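Local coordinates for protein DNA polymerase III beta subunit (Streptococcus pyogenes, PDB 2AVT) that probably encircles DNA as a dimeric sliding clamp and tethers the replicative polymerase to its template during chromosome replication, at residues Met200-Ser205 against Arg243-Asn248. Residues are numbered along the deposited sequence; the frame is centred on the assembly and turned at random.
Sequences MVVLPS and RLLEGN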
ATOM      1  N   MET A 200     -33.977  10.249 -14.913  1.00 43.06           N
ATOM      2  CA  MET A 200     -33.770  10.660 -13.530  1.00 43.37           C
ATOM      3  C   MET A 200     -33.447   9.440 -12.686  1.00 41.94           C
ATOM      4  O   MET A 200     -34.336   8.663 -12.343  1.00 41.20           O
ATOM      5  CB  MET A 200     -35.017  11.344 -12.973  1.00 44.75           C
ATOM      6  CG  MET A 200     -34.834  11.788 -11.543  1.00 50.20           C
ATOM      7  SD  MET A 200     -36.282  12.604 -10.900  1.00 58.96           S
ATOM      8  CE  MET A 200     -37.138  11.211 -10.133  1.00 55.62           C
ATOM      9  N   VAL A 201     -32.175   9.276 -12.344  1.00 40.88           N
ATOM     10  CA  VAL A 201     -31.752   8.123 -11.565  1.00 37.89           C
ATOM     11  C   VAL A 201     -30.782   8.486 -10.460  1.00 36.95           C
ATOM     12  O   VAL A 201     -30.336   9.630 -10.340  1.00 36.38           O
ATOM     13  CB  VAL A 201     -31.069   7.069 -12.469  1.00 38.07           C
ATOM     14  CG1 VAL A 201     -32.040   6.568 -13.514  1.00 37.34           C
ATOM     15  CG2 VAL A 201     -29.846   7.677 -13.139  1.00 37.76           C
ATOM     16  N   VAL A 202     -30.465   7.490  -9.645  1.00 34.18           N
ATOM     17  CA  VAL A 202     -29.528   7.648  -8.550  1.00 33.89           C
ATOM     18  C   VAL A 202     -28.584   6.464  -8.702  1.00 33.86           C
ATOM     19  O   VAL A 202     -29.016   5.311  -8.685  1.00 33.31           O
ATOM     20  CB  VAL A 202     -30.237   7.590  -7.184  1.00 34.97           C
ATOM     21  CG1 VAL A 202     -29.221   7.753  -6.066  1.00 33.07           C
ATOM     22  CG2 VAL A 202     -31.299   8.690  -7.102  1.00 32.50           C
ATOM     23  N   LEU A 203     -27.302   6.758  -8.878  1.00 34.37           N
ATOM     24  CA  LEU A 203     -26.298   5.721  -9.075  1.00 34.34           C
ATOM     25  C   LEU A 203     -25.341   5.648  -7.896  1.00 32.70           C
ATOM     26  O   LEU A 203     -24.741   6.656  -7.509  1.00 30.76           O
ATOM     27  CB  LEU A 203     -25.508   6.006 -10.355  1.00 37.94           C
ATOM     28  CG  LEU A 203     -24.772   4.802 -10.939  1.00 40.51           C
ATOM     29  CD1 LEU A 203     -25.801   3.735 -11.279  1.00 44.36           C
ATOM     30  CD2 LEU A 203     -24.008   5.194 -12.184  1.00 44.29           C
ATOM     31  N   PRO A 204     -25.181   4.448  -7.310  1.00 31.54           N
ATOM     32  CA  PRO A 204     -24.284   4.251  -6.165  1.00 31.49           C
ATOM     33  C   PRO A 204     -22.940   4.884  -6.493  1.00 32.45           C
ATOM     34  O   PRO A 204     -22.365   4.613  -7.548  1.00 33.59           O
ATOM     35  CB  PRO A 204     -24.207   2.725  -6.051  1.00 31.91           C
ATOM     36  CG  PRO A 204     -25.532   2.284  -6.538  1.00 29.43           C
ATOM     37  CD  PRO A 204     -25.755   3.164  -7.753  1.00 30.80           C
ATOM     38  N   SER A 205     -22.444   5.735  -5.604  1.00 32.64           N
ATOM     39  CA  SER A 205     -21.188   6.423  -5.847  1.00 34.42           C
ATOM     40  C   SER A 205     -19.994   5.520  -6.116  1.00 36.11           C
ATOM     41  O   SER A 205     -19.141   5.849  -6.945  1.00 34.69           O
ATOM     42  CB  SER A 205     -20.873   7.363  -4.684  1.00 36.15           C
ATOM     43  OG  SER A 205     -20.935   6.675  -3.451  1.00 42.73           O
ATOM     44  N   ARG A 243     -26.298  -1.301 -10.926  1.00 36.29           N
ATOM     45  CA  ARG A 243     -27.603  -1.390 -10.281  1.00 38.21           C
ATOM     46  C   ARG A 243     -27.992   0.015  -9.827  1.00 35.54           C
ATOM     47  O   ARG A 243     -27.140   0.784  -9.387  1.00 34.64           O
ATOM     48  CB  ARG A 243     -27.516  -2.344  -9.084  1.00 40.00           C
ATOM     49  CG  ARG A 243     -28.630  -2.235  -8.055  1.00 43.99           C
ATOM     50  CD  ARG A 243     -28.456  -3.330  -7.001  1.00 47.86           C
ATOM     51  NE  ARG A 243     -29.233  -3.095  -5.785  1.00 48.69           N
ATOM     52  CZ  ARG A 243     -28.971  -2.136  -4.900  1.00 50.26           C
ATOM     53  NH1 ARG A 243     -29.728  -2.008  -3.814  1.00 51.46           N
ATOM     54  NH2 ARG A 243     -27.951  -1.311  -5.089  1.00 49.01           N
ATOM     55  N   LEU A 244     -29.276   0.344  -9.938  1.00 35.28           N
ATOM     56  CA  LEU A 244     -29.762   1.664  -9.546  1.00 35.75           C
ATOM     57  C   LEU A 244     -30.395   1.685  -8.159  1.00 37.29           C
ATOM     58  O   LEU A 244     -31.012   0.708  -7.729  1.00 36.53           O
ATOM     59  CB  LEU A 244     -30.794   2.172 -10.562  1.00 33.68           C
ATOM     60  CG  LEU A 244     -30.331   2.426 -12.002  1.00 33.91           C
ATOM     61  CD1 LEU A 244     -31.508   2.910 -12.818  1.00 33.14           C
ATOM     62  CD2 LEU A 244     -29.218   3.453 -12.027  1.00 30.76           C
ATOM     63  N   LEU A 245     -30.235   2.806  -7.463  1.00 37.53           N
ATOM     64  CA  LEU A 245     -30.831   2.958  -6.146  1.00 40.19           C
ATOM     65  C   LEU A 245     -32.254   3.461  -6.371  1.00 42.37           C
ATOM     66  O   LEU A 245     -32.461   4.504  -6.986  1.00 43.16           O
ATOM     67  CB  LEU A 245     -30.028   3.954  -5.308  1.00 37.36           C
ATOM     68  CG  LEU A 245     -28.636   3.468  -4.895  1.00 38.22           C
ATOM     69  CD1 LEU A 245     -27.837   4.611  -4.288  1.00 35.16           C
ATOM     70  CD2 LEU A 245     -28.780   2.314  -3.899  1.00 37.37           C
ATOM     71  N   GLU A 246     -33.237   2.701  -5.904  1.00 46.29           N
ATOM     72  CA  GLU A 246     -34.629   3.099  -6.078  1.00 50.10           C
ATOM     73  C   GLU A 246     -35.060   4.036  -4.968  1.00 50.49           C
ATOM     74  O   GLU A 246     -34.457   4.066  -3.891  1.00 50.50           O
ATOM     75  CB  GLU A 246     -35.550   1.878  -6.085  1.00 52.83           C
ATOM     76  CG  GLU A 246     -35.187   0.824  -7.112  1.00 57.54           C
ATOM     77  CD  GLU A 246     -36.246  -0.254  -7.227  1.00 61.47           C
ATOM     78  OE1 GLU A 246     -36.777  -0.683  -6.173  1.00 63.09           O
ATOM     79  OE2 GLU A 246     -36.542  -0.679  -8.370  1.00 63.64           O
ATOM     80  N   GLY A 247     -36.111   4.801  -5.235  1.00 50.97           N
ATOM     81  CA  GLY A 247     -36.602   5.728  -4.244  1.00 51.95           C
ATOM     82  C   GLY A 247     -36.630   7.150  -4.754  1.00 53.07           C
ATOM     83  O   GLY A 247     -36.153   7.455  -5.849  1.00 54.29           O
ATOM     84  N   ASN A 248     -37.201   8.020  -3.933  1.00 53.76           N
ATOM     85  CA  ASN A 248     -37.334   9.437  -4.230  1.00 53.86           C
ATOM     86  C   ASN A 248     -36.118  10.174  -3.676  1.00 52.72           C
ATOM     87  O   ASN A 248     -35.937  10.235  -2.462  1.00 53.14           O
ATOM     88  CB  ASN A 248     -38.597   9.970  -3.550  1.00 55.64           C
ATOM     89  CG  ASN A 248     -39.790   9.057  -3.745  1.00 57.41           C
ATOM     90  OD1 ASN A 248     -40.473   9.118  -4.767  1.00 58.72           O
ATOM     91  ND2 ASN A 248     -40.038   8.192  -2.767  1.00 59.31           N
TER
HETATM   92  O   HOH W   1     -32.599   5.282  -9.518  1.00 36.46           O
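Val202 and Leu245 meet through a single direct backbone hydrogen bond: the amide N of Leu245 donates to Val202 O at 3.0 Å, nearly straight (167° at the hydrogen), with the donor tilted 22° from the carbonyl plane. A water is inserted between Val202 N (3.1 Å, accepting) and Leu245 O (2.7 Å, donating), where a direct bond would close an antiparallel hydrogen-bonded pair.

The pair sits on 199-204, an outermost strand within this chain of a sheet that continues from the central into the C-terminal clamp domain. One edge of 199-204 is hydrogen-bonded to the antiparallel strand 164-170, Val201 with Ile167 and Leu203 with Val165; the other receives the chain leaving strand 238-243 on its way to the C-terminal domain.

Apolar contacts flank the backbone link. In Leu245, chi1 -69° sets CG anti to the carbonyl carbon and brings it 3.7 Å from Pro204 CG, side chain and ring lying alongside and pointing in roughly opposite directions. The same side chain crosses that of Val202 at about a right angle, CD1 against Val202 CG1. Leu244 diverges from Leu245 and divides its methyls: CD1 reaches Val201 CG1 at 3.8 Å, and CD2 presses on Leu203 CD1 at 3.5 Å. Ile231 of strand 230-234 touches both Leu203 and Leu244.

Separately, CD of Pro204, the N-cap residue of helix 205-214, closely approaches a carbonyl oxygen, Arg243 O, at 3.2 Å.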